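Local coordinates for fatty acid binding protein homolog (Echinococcus granulosus, PDB 1O8V) that binds long-chain fatty acids such as palmitate inside a beta-barrel and has been implicated in the uptake, storage and transport of lipids by the parasite, at residues R108-G112 and N113-A117. Residues are numbered along the deposited sequence; the frame is centred on the assembly and turned at random.
Sequences RVVEG and NELKA. With PLM (palmitic acid), chain B.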
loop_
_atom_site.group_PDB
_atom_site.type_symbol
_atom_site.label_atom_id
_atom_site.label_comp_id
_atom_site.label_asym_id
_atom_site.label_seq_id
_atom_site.Cartn_x
_atom_site.Cartn_y
_atom_site.Cartn_z
ATOM N N ARG A 108 2.345 -1.007 -7.450
ATOM C CA ARG A 108 3.308 -1.989 -6.975
ATOM C C ARG A 108 3.841 -2.771 -8.156
ATOM O O ARG A 108 3.067 -3.224 -8.982
ATOM C CB ARG A 108 2.662 -2.939 -5.970
ATOM C CG ARG A 108 2.231 -2.225 -4.670
ATOM C CD ARG A 108 1.554 -3.102 -3.649
ATOM N NE ARG A 108 1.252 -2.327 -2.450
ATOM C CZ ARG A 108 0.075 -1.810 -2.171
ATOM N NH1 ARG A 108 -0.955 -1.959 -2.975
ATOM N NH2 ARG A 108 -0.054 -1.067 -1.090
ATOM N N VAL A 109 5.155 -2.896 -8.224
ATOM C CA VAL A 109 5.793 -3.719 -9.265
ATOM C C VAL A 109 6.817 -4.647 -8.646
ATOM O O VAL A 109 7.462 -4.281 -7.672
ATOM C CB VAL A 109 6.448 -2.851 -10.312
ATOM C CG1 VAL A 109 5.427 -1.902 -10.923
ATOM C CG2 VAL A 109 7.624 -2.078 -9.754
ATOM N N VAL A 110 6.949 -5.833 -9.226
ATOM C CA VAL A 110 7.875 -6.835 -8.734
ATOM C C VAL A 110 8.885 -7.159 -9.830
ATOM O O VAL A 110 8.533 -7.403 -10.986
ATOM C CB VAL A 110 7.141 -8.095 -8.333
ATOM C CG1 VAL A 110 8.113 -9.301 -8.168
ATOM C CG2 VAL A 110 6.355 -7.857 -7.061
ATOM N N GLU A 111 10.137 -7.191 -9.423
ATOM C CA GLU A 111 11.195 -7.693 -10.284
ATOM C C GLU A 111 12.082 -8.539 -9.409
ATOM O O GLU A 111 12.776 -8.024 -8.527
ATOM C CB GLU A 111 11.985 -6.563 -10.909
ATOM C CG GLU A 111 13.131 -7.025 -11.821
ATOM C CD GLU A 111 12.657 -7.850 -13.014
ATOM O OE1 GLU A 111 11.780 -7.374 -13.757
ATOM O OE2 GLU A 111 13.130 -8.999 -13.185
ATOM N N GLY A 112 12.044 -9.840 -9.651
ATOM C CA GLY A 112 12.810 -10.788 -8.868
ATOM C C GLY A 112 12.414 -10.729 -7.415
ATOM O O GLY A 112 11.232 -10.915 -7.072
ATOM N N ASN A 113 13.393 -10.439 -6.572
ATOM C CA ASN A 113 13.188 -10.486 -5.135
ATOM C C ASN A 113 12.719 -9.153 -4.586
ATOM O O ASN A 113 12.588 -9.010 -3.379
ATOM C CB ASN A 113 14.493 -10.914 -4.424
ATOM C CG ASN A 113 14.707 -12.424 -4.432
ATOM O OD1 ASN A 113 13.756 -13.208 -4.532
ATOM N ND2 ASN A 113 15.976 -12.838 -4.304
ATOM N N GLU A 114 12.431 -8.191 -5.459
ATOM C CA GLU A 114 12.166 -6.832 -4.996
ATOM C C GLU A 114 10.785 -6.351 -5.391
ATOM O O GLU A 114 10.426 -6.442 -6.547
ATOM C CB GLU A 114 13.190 -5.901 -5.598
ATOM C CG GLU A 114 13.116 -4.473 -5.084
ATOM C CD GLU A 114 14.419 -3.723 -5.284
ATOM O OE1 GLU A 114 14.500 -2.976 -6.278
ATOM O OE2 GLU A 114 15.353 -3.890 -4.446
ATOM N N LEU A 115 10.011 -5.841 -4.428
ATOM C CA LEU A 115 8.736 -5.176 -4.720
ATOM C C LEU A 115 8.897 -3.685 -4.479
ATOM O O LEU A 115 9.367 -3.279 -3.420
ATOM C CB LEU A 115 7.647 -5.734 -3.810
ATOM C CG LEU A 115 6.199 -5.301 -4.061
ATOM C CD1 LEU A 115 5.274 -6.400 -3.626
ATOM C CD2 LEU A 115 5.898 -3.991 -3.326
ATOM N N LYS A 116 8.512 -2.868 -5.453
ATOM C CA LYS A 116 8.590 -1.421 -5.324
ATOM C C LYS A 116 7.181 -0.851 -5.344
ATOM O O LYS A 116 6.427 -1.065 -6.291
ATOM C CB LYS A 116 9.456 -0.770 -6.420
ATOM C CG LYS A 116 10.946 -0.930 -6.198
ATOM C CD LYS A 116 11.724 0.184 -6.912
ATOM C CE LYS A 116 13.207 0.158 -6.533
ATOM N NZ LYS A 116 13.545 0.927 -5.293
ATOM N N ALA A 117 6.845 -0.115 -4.291
ATOM C CA ALA A 117 5.538 0.532 -4.170
ATOM C C ALA A 117 5.715 2.015 -4.349
ATOM O O ALA A 117 6.336 2.675 -3.498
ATOM C CB ALA A 117 4.936 0.260 -2.828
HETATM C C1 PLM B . 2.942 0.606 0.827
HETATM O O1 PLM B . 4.150 0.568 1.285
HETATM O O2 PLM B . 2.397 -0.545 0.489
HETATM C C2 PLM B . 2.243 1.956 0.699
HETATM C C3 PLM B . 0.902 2.003 1.415
HETATM C C4 PLM B . 0.391 3.446 1.399
HETATM C C5 PLM B . -1.007 3.527 2.000
HETATM C C6 PLM B . -1.634 4.927 1.890
HETATM C C7 PLM B . -0.923 6.049 2.651
HETATM C C8 PLM B . -1.490 6.168 4.044
HETATM C C9 PLM B . -0.752 7.144 4.945
HETATM C CA PLM B . -0.858 6.692 6.390
HETATM C CB PLM B . 0.471 6.565 7.087
HETATM C CC PLM B . 0.382 5.994 8.501
HETATM C CD PLM B . 1.576 5.118 8.814
HETATM C CE PLM B . 1.326 3.624 8.700
HETATM C CF PLM B . 2.627 2.850 8.886
HETATM C CG PLM B . 2.474 1.336 8.777
#
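Val109 and Lys116 form a hydrogen-bonded antiparallel pair, as do Glu111 and Glu114, in a tight two-residue beta hairpin whose strand axes come within 4.7 Å of each other. Lys116 N gives a nearly straight bond to Val109 O (2.8 Å). A type II' turn runs from Glu111 to Glu114. Its first corner is Gly112, whose positive phi (60°) suits glycine. The bond that closes the turn, Glu114 N to Glu111 O (3.1 Å), comes from above the carbonyl plane.

Arg108, Val110, Leu115 and Ala117 share the inner face. Methyl CG2 of Val110 lies against CD1 of Leu115 (3.9 Å). CG of Arg108 rests on the CB methyl of Ala117 (4.1 Å). From there the arginine chain stays extended to NE (chi2 179°), which carries the guanidinium to the palmitate. Arg108 NH2 donates a nearly straight hydrogen bond to palmitate O2 (3.0 Å, 174° at the hydrogen), which lies at the edge of the guanidinium, in its plane. Arg108 NH1 is hydrogen-bonded to His95 ND1, so the guanidinium is held by a second partner. On the other face, CG2 of Val109 touches CB of Lys116, while the lysine amine bonds to Thr129.

The hairpin joins strands 103-111 and 114-121 of the fatty-acid-binding protein barrel. Strand 92-98 flanks it beside Arg108, and strand 124-132, which supplies the palmitate partners Arg128 and Tyr130, flanks it beside Leu115. Phe5, from a loop, and Trp9, of strand 7-15, pack on Val110 and Leu115.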